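Local coordinates for yersinopine dehydrogenase (Yersinia pestis, PDB 6C4M), which catalyses the NADPH-dependent reductive condensation of pyruvate with a histidine-derived intermediate, the last step in making the metallophore yersinopine, at residues N246-A249 against A250-F253; K409-T412 against L413-A417; V422-P425 against T426-R429. One frame throughout, in Å; residues are numbered along the deposited sequence.

Contact 1: residues N246-A249 against A250-F253; sequences NLLA and AERF
Arg252 folds back on the turn before it and grips the carbonyl of Ala249. Its first torsion, chi1 67°, sets CG between the backbone N and the carbonyl carbon, and the chain then runs extended to NE. Along the way CB lies 3.5 Å from Leu248 O, while CG and CD pass beside Ala249 O. NE donates to Ala249 O at 2.9 Å, with an N-H...O angle of 164°. That oxygen lies in the guanidinium plane, although the donor is tilted from the plane of the carbonyl. Beyond CZ, NH2 gives a bond of 2.6 Å to water 1, which in turn donates to Ala249 O, so one carbonyl is held both directly and through water at the guanidinium edge. NH1 has a weak bond to Glu317 O, and Phe253 CZ lies over one guanidinium face, 3.7 Å from its plane and displaced to the margin of the group. Glu251 leaves the same turn on another side. Its CG comes within 3.3 Å of Leu247 O, and OE1 meets Leu248 CD1 as the two side chains cross at about a right angle. The buried carboxylate is satisfied outside the turn: OE2 by Ser164 OG and Gly145 N, OE1 by Gly143 N. Two backbone amides donating to it would probably favour the charged form. Leu247 O accepts from both Glu251 N and Ala250 N. At the start, Asn246 OD1 takes the N-H of Ala249 at 2.8 Å. This is an Asn N-cap on the short helix 247-251, with the side chain of Arg252 returning to Ala249 O in the same turn.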
loop_
_atom_site.group_PDB
_atom_site.type_symbol
_atom_site.label_atom_id
_atom_site.label_comp_id
_atom_site.label_asym_id
_atom_site.label_seq_id
_atom_site.Cartn_x
_atom_site.Cartn_y
_atom_site.Cartn_z
ATOM N N ASN A 246 -28.066 9.868 -23.056
ATOM C CA ASN A 246 -28.636 8.625 -23.534
ATOM C C ASN A 246 -28.313 7.546 -22.511
ATOM O O ASN A 246 -27.627 7.794 -21.510
ATOM C CB ASN A 246 -28.123 8.298 -24.942
ATOM C CG ASN A 246 -26.622 8.244 -25.023
ATOM O OD1 ASN A 246 -25.987 7.408 -24.389
ATOM N ND2 ASN A 246 -26.039 9.140 -25.819
ATOM N N LEU A 247 -28.804 6.339 -22.782
ATOM C CA LEU A 247 -28.686 5.243 -21.828
ATOM C C LEU A 247 -27.218 4.893 -21.595
ATOM O O LEU A 247 -26.768 4.794 -20.452
ATOM C CB LEU A 247 -29.465 4.018 -22.336
ATOM C CG LEU A 247 -30.974 4.293 -22.418
ATOM C CD1 LEU A 247 -31.673 3.395 -23.458
ATOM C CD2 LEU A 247 -31.623 4.150 -21.010
ATOM N N LEU A 248 -26.446 4.768 -22.671
ATOM C CA LEU A 248 -25.031 4.416 -22.531
ATOM C C LEU A 248 -24.269 5.498 -21.773
ATOM O O LEU A 248 -23.349 5.188 -21.003
ATOM C CB LEU A 248 -24.430 4.205 -23.913
ATOM C CG LEU A 248 -23.362 3.169 -24.248
ATOM C CD1 LEU A 248 -23.477 1.830 -23.487
ATOM C CD2 LEU A 248 -23.486 2.942 -25.743
ATOM N N ALA A 249 -24.651 6.767 -21.959
ATOM C CA ALA A 249 -23.973 7.863 -21.295
ATOM C C ALA A 249 -24.213 7.869 -19.794
ATOM O O ALA A 249 -23.497 8.571 -19.077
ATOM C CB ALA A 249 -24.403 9.200 -21.883
ATOM N N ALA A 250 -25.207 7.128 -19.305
ATOM C CA ALA A 250 -25.320 6.869 -17.869
ATOM C C ALA A 250 -24.619 5.566 -17.476
ATOM O O ALA A 250 -23.973 5.509 -16.421
ATOM C CB ALA A 250 -26.785 6.787 -17.442
ATOM N N GLU A 251 -24.737 4.527 -18.324
ATOM C CA GLU A 251 -24.245 3.198 -17.980
ATOM C C GLU A 251 -22.721 3.184 -17.891
ATOM O O GLU A 251 -22.136 2.332 -17.215
ATOM C CB GLU A 251 -24.733 2.180 -19.029
ATOM C CG GLU A 251 -26.245 1.918 -19.002
ATOM C CD GLU A 251 -26.825 1.333 -20.301
ATOM O OE1 GLU A 251 -26.128 1.243 -21.337
ATOM O OE2 GLU A 251 -28.040 0.974 -20.300
ATOM N N ARG A 252 -22.075 4.077 -18.623
ATOM C CA ARG A 252 -20.637 4.206 -18.572
ATOM C C ARG A 252 -20.134 4.482 -17.162
ATOM O O ARG A 252 -18.958 4.263 -16.899
ATOM C CB ARG A 252 -20.188 5.304 -19.530
ATOM C CG ARG A 252 -20.638 6.700 -19.124
ATOM C CD ARG A 252 -20.156 7.743 -20.125
ATOM N NE ARG A 252 -20.753 9.049 -19.820
ATOM C CZ ARG A 252 -20.121 10.222 -19.883
ATOM N NH1 ARG A 252 -18.856 10.295 -20.275
ATOM N NH2 ARG A 252 -20.772 11.334 -19.558
ATOM N N PHE A 253 -21.000 4.924 -16.247
ATOM C CA PHE A 253 -20.651 5.127 -14.849
ATOM C C PHE A 253 -20.938 3.909 -13.962
ATOM O O PHE A 253 -21.232 4.075 -12.763
ATOM C CB PHE A 253 -21.386 6.367 -14.323
ATOM C CG PHE A 253 -20.913 7.641 -14.944
ATOM C CD1 PHE A 253 -19.705 8.177 -14.568
ATOM C CD2 PHE A 253 -21.659 8.292 -15.902
ATOM C CE1 PHE A 253 -19.243 9.358 -15.128
ATOM C CE2 PHE A 253 -21.204 9.467 -16.482
ATOM C CZ PHE A 253 -19.996 10.003 -16.091
HETATM O O HOH W 1 -23.234 11.740 -18.861
#

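Contact 2: residues K409-T412 against L413-A417; sequences KLRT and LLLLA
Arg411 and Leu415, one helical turn apart, lie side by side and point the same way, with Arg411 CG 3.9 Å from Leu415 CD1. The two reach this position through different first torsions: CG of Arg411 stands opposite the backbone N (chi1 177°), whereas that of Leu415 stands opposite the carbonyl carbon (chi1 -68°). In that position Leu415 CG also lies 3.3 Å from Arg411 O. The same oxygen receives Leu415 N at 2.9 Å. Leu413 repeats the pattern one turn from Lys409, its CG 3.4 Å from Lys409 O, but here the amide bond from Leu413 N is weak. Leu410 O and Thr412 O accept from Leu414 N and Leu416 N, so the i to i+4 bonding of an alpha helix runs through the middle of helix 401-419. The side chains spread over three neighbouring helices. Leu410 and Leu414 pack on Leu431 of helix 425-445, Leu413 and Ala417 on Leu310 of helix 294-313, and Leu415 and Leu416 on helix 459-471. Thr412 turns OG1 back to His408 O, which satisfies the hydroxyl within the helix, and touches Cys459 with its side chain. Farther out, the bend of Arg411 at chi3 (-52°) turns its guanidinium out of the line of the chain; NH2 donates to Gln435 OE1 and NH1 makes a salt bridge with Asp457. Lys409, extended throughout, touches Ser141; its side chain is about 5 Å from the bound NADP and about 7 Å from the side chain of His260, the probable proton donor/acceptor.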
loop_
_atom_site.group_PDB
_atom_site.type_symbol
_atom_site.label_atom_id
_atom_site.label_comp_id
_atom_site.label_asym_id
_atom_site.label_seq_id
_atom_site.Cartn_x
_atom_site.Cartn_y
_atom_site.Cartn_z
ATOM N N LYS A 409 -20.867 -9.769 -18.322
ATOM C CA LYS A 409 -20.987 -8.385 -18.776
ATOM C C LYS A 409 -19.866 -8.013 -19.732
ATOM O O LYS A 409 -20.095 -7.327 -20.739
ATOM C CB LYS A 409 -20.996 -7.444 -17.586
ATOM C CG LYS A 409 -22.289 -7.483 -16.754
ATOM C CD LYS A 409 -22.055 -6.693 -15.461
ATOM C CE LYS A 409 -23.142 -6.906 -14.437
ATOM N NZ LYS A 409 -22.884 -6.110 -13.201
ATOM N N LEU A 410 -18.642 -8.471 -19.441
ATOM C CA LEU A 410 -17.518 -8.099 -20.274
ATOM C C LEU A 410 -17.515 -8.893 -21.567
ATOM O O LEU A 410 -17.182 -8.344 -22.625
ATOM C CB LEU A 410 -16.206 -8.288 -19.483
ATOM C CG LEU A 410 -14.912 -8.004 -20.228
ATOM C CD1 LEU A 410 -14.932 -6.566 -20.693
ATOM C CD2 LEU A 410 -13.737 -8.257 -19.290
ATOM N N ARG A 411 -17.896 -10.175 -21.526
ATOM C CA ARG A 411 -17.960 -10.936 -22.771
ATOM C C ARG A 411 -18.956 -10.325 -23.742
ATOM O O ARG A 411 -18.684 -10.225 -24.947
ATOM C CB ARG A 411 -18.330 -12.390 -22.505
ATOM C CG ARG A 411 -18.489 -13.224 -23.804
ATOM C CD ARG A 411 -18.625 -14.710 -23.517
ATOM N NE ARG A 411 -17.525 -15.160 -22.657
ATOM C CZ ARG A 411 -17.267 -16.421 -22.363
ATOM N NH1 ARG A 411 -18.023 -17.376 -22.897
ATOM N NH2 ARG A 411 -16.237 -16.722 -21.558
ATOM N N THR A 412 -20.132 -9.925 -23.248
ATOM C CA THR A 412 -21.105 -9.291 -24.134
ATOM C C THR A 412 -20.478 -8.090 -24.835
ATOM O O THR A 412 -20.588 -7.948 -26.058
ATOM C CB THR A 412 -22.365 -8.882 -23.352
ATOM O OG1 THR A 412 -23.058 -10.060 -22.886
ATOM C CG2 THR A 412 -23.323 -8.078 -24.254
ATOM N N LEU A 413 -19.772 -7.236 -24.078
ATOM C CA LEU A 413 -19.156 -6.051 -24.674
ATOM C C LEU A 413 -18.001 -6.396 -25.603
ATOM O O LEU A 413 -17.816 -5.729 -26.632
ATOM C CB LEU A 413 -18.701 -5.108 -23.574
ATOM C CG LEU A 413 -19.831 -4.541 -22.729
ATOM C CD1 LEU A 413 -19.359 -3.865 -21.446
ATOM C CD2 LEU A 413 -20.566 -3.554 -23.558
ATOM N N LEU A 414 -17.224 -7.425 -25.275
ATOM C CA LEU A 414 -16.148 -7.848 -26.165
ATOM C C LEU A 414 -16.701 -8.349 -27.485
ATOM O O LEU A 414 -16.128 -8.076 -28.545
ATOM C CB LEU A 414 -15.309 -8.951 -25.511
ATOM C CG LEU A 414 -14.028 -9.345 -26.260
ATOM C CD1 LEU A 414 -13.036 -8.191 -26.286
ATOM C CD2 LEU A 414 -13.360 -10.526 -25.592
ATOM N N LEU A 415 -17.800 -9.103 -27.441
ATOM C CA LEU A 415 -18.421 -9.558 -28.683
ATOM C C LEU A 415 -18.968 -8.387 -29.480
ATOM O O LEU A 415 -18.806 -8.335 -30.706
ATOM C CB LEU A 415 -19.531 -10.572 -28.398
ATOM C CG LEU A 415 -18.973 -11.887 -27.836
ATOM C CD1 LEU A 415 -20.075 -12.780 -27.293
ATOM C CD2 LEU A 415 -18.217 -12.609 -28.931
ATOM N N LEU A 416 -19.561 -7.406 -28.789
ATOM C CA LEU A 416 -20.035 -6.202 -29.464
ATOM C C LEU A 416 -18.889 -5.469 -30.132
ATOM O O LEU A 416 -19.005 -5.020 -31.281
ATOM C CB LEU A 416 -20.729 -5.281 -28.463
ATOM C CG LEU A 416 -21.236 -3.943 -29.024
ATOM C CD1 LEU A 416 -22.290 -4.181 -30.137
ATOM C CD2 LEU A 416 -21.797 -3.068 -27.904
ATOM N N ALA A 417 -17.764 -5.326 -29.416
ATOM C CA ALA A 417 -16.636 -4.600 -29.975
ATOM C C ALA A 417 -16.127 -5.282 -31.233
ATOM O O ALA A 417 -15.866 -4.627 -32.249
ATOM C CB ALA A 417 -15.516 -4.479 -28.930
#

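Contact 3: residues V422-P425 against T426-R429; sequences VVMP and TAQR
The backbone changes from extended to helical at Met424, the N-cap residue of helix 425-445, whose carbonyl O receives Gln428 N at 2.8 Å; one residue on, Arg429 N donates to Pro425 O at 2.9 Å. Proline fits this first helical position, where its nitrogen, which carries no hydrogen, is not called on to donate. Met424 CB meets Ala427 CB at 3.8 Å, a small apolar contact across the opening turn. With CG beside the backbone N (chi1 -58°) and the chain extended at chi2, SD is carried to the preceding helix, where it meets Ala417; chi3 then only turns CE. Gln428 sets CB 3.4 Å from Met424 O, and its extended chain holds OE1 where water 2 can donate to it. That water accepts from Met424 N at 2.9 Å and donates to Gln428 OE1 at 2.8 Å, bridging the residue before the helix to its exposed first turn. Arg429 places CB 3.4 Å from Pro425 O, and its NH2 forms a salt bridge with Asp299. The amides at the start of the helix have an outside acceptor: Asp306 OD2 takes Ala427 N, and Thr426 N more weakly, a carboxylate placed where a helix dipole would be expected to favour negative charge. Helix 294-313 thus supplies both acidic partners, and Arg309 of that helix donates to Val423 O. On the apolar side, Met424 packs against Leu414 and Ala417 and Ala427 against Leu410, fitting the start of helix 425-445 between helices 294-313 and 401-419.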
loop_
_atom_site.group_PDB
_atom_site.type_symbol
_atom_site.label_atom_id
_atom_site.label_comp_id
_atom_site.label_asym_id
_atom_site.label_seq_id
_atom_site.Cartn_x
_atom_site.Cartn_y
_atom_site.Cartn_z
ATOM N N VAL A 422 -13.676 -3.064 -33.212
ATOM C CA VAL A 422 -12.986 -2.401 -32.110
ATOM C C VAL A 422 -12.198 -3.463 -31.357
ATOM O O VAL A 422 -12.772 -4.471 -30.935
ATOM C CB VAL A 422 -13.981 -1.709 -31.163
ATOM C CG1 VAL A 422 -13.272 -1.203 -29.934
ATOM C CG2 VAL A 422 -14.710 -0.543 -31.858
ATOM N N VAL A 423 -10.904 -3.229 -31.150
ATOM C CA VAL A 423 -10.068 -4.175 -30.415
ATOM C C VAL A 423 -9.989 -3.731 -28.965
ATOM O O VAL A 423 -9.842 -2.535 -28.677
ATOM C CB VAL A 423 -8.665 -4.298 -31.047
ATOM C CG1 VAL A 423 -8.805 -4.586 -32.543
ATOM C CG2 VAL A 423 -7.845 -3.060 -30.804
ATOM N N MET A 424 -10.145 -4.690 -28.052
ATOM C CA MET A 424 -10.027 -4.462 -26.608
ATOM C C MET A 424 -9.019 -5.470 -26.043
ATOM O O MET A 424 -9.398 -6.497 -25.457
ATOM C CB MET A 424 -11.396 -4.578 -25.931
ATOM C CG MET A 424 -12.489 -3.607 -26.483
ATOM S SD MET A 424 -14.087 -4.015 -25.767
ATOM C CE MET A 424 -13.869 -3.125 -24.251
ATOM N N PRO A 425 -7.716 -5.212 -26.210
ATOM C CA PRO A 425 -6.720 -6.241 -25.853
ATOM C C PRO A 425 -6.711 -6.591 -24.387
ATOM O O PRO A 425 -6.417 -7.737 -24.041
ATOM C CB PRO A 425 -5.386 -5.613 -26.283
ATOM C CG PRO A 425 -5.732 -4.570 -27.242
ATOM C CD PRO A 425 -7.093 -4.058 -26.870
ATOM N N THR A 426 -6.968 -5.646 -23.488
ATOM C CA THR A 426 -6.967 -6.015 -22.077
ATOM C C THR A 426 -8.182 -6.868 -21.754
ATOM O O THR A 426 -8.061 -7.906 -21.088
ATOM C CB THR A 426 -6.899 -4.769 -21.199
ATOM O OG1 THR A 426 -5.727 -4.045 -21.562
ATOM C CG2 THR A 426 -6.803 -5.130 -19.753
ATOM N N ALA A 427 -9.364 -6.464 -22.241
ATOM C CA ALA A 427 -10.552 -7.303 -22.090
ATOM C C ALA A 427 -10.329 -8.704 -22.660
ATOM O O ALA A 427 -10.737 -9.704 -22.061
ATOM C CB ALA A 427 -11.750 -6.657 -22.781
ATOM N N GLN A 428 -9.678 -8.795 -23.811
ATOM C CA GLN A 428 -9.450 -10.092 -24.428
ATOM C C GLN A 428 -8.497 -10.938 -23.582
ATOM O O GLN A 428 -8.751 -12.127 -23.346
ATOM C CB GLN A 428 -8.914 -9.859 -25.836
ATOM C CG GLN A 428 -8.617 -11.059 -26.673
ATOM C CD GLN A 428 -8.190 -10.631 -28.067
ATOM O OE1 GLN A 428 -8.733 -9.669 -28.627
ATOM N NE2 GLN A 428 -7.200 -11.317 -28.622
ATOM N N ARG A 429 -7.431 -10.321 -23.063
ATOM C CA ARG A 429 -6.484 -11.048 -22.231
ATOM C C ARG A 429 -7.154 -11.543 -20.962
ATOM O O ARG A 429 -6.988 -12.715 -20.579
ATOM C CB ARG A 429 -5.264 -10.155 -21.931
ATOM C CG ARG A 429 -4.466 -10.523 -20.669
ATOM C CD ARG A 429 -3.062 -9.781 -20.544
ATOM N NE ARG A 429 -3.174 -8.390 -20.087
ATOM C CZ ARG A 429 -3.219 -7.311 -20.881
ATOM N NH1 ARG A 429 -3.145 -7.424 -22.207
ATOM N NH2 ARG A 429 -3.332 -6.097 -20.343
HETATM O O HOH W 2 -10.431 -7.414 -28.966
#

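In the fold
Contact 1 is the most deeply buried, with six of its eight touching residues enclosed, whereas contacts 2 and 3 are only partly so. Contacts 2 and 3 follow closely along the chain, on consecutive helices, and share a packing surface, their centres 10 Å apart: Ala417 O probably accepts from Val422 N, and Ala417 CB lies 3.5 Å from Met424 SD. Contact 1 does not touch either. All three nevertheless border helix 294-313, which meets Leu248, Leu413 and Met424 in turn. Their chemistry follows position: a short helix capped at its start, with a buried carboxylate, in contact 1; uninterrupted leucine-rich helix in contact 2; and a water-bridged, partly exposed helix start in contact 3.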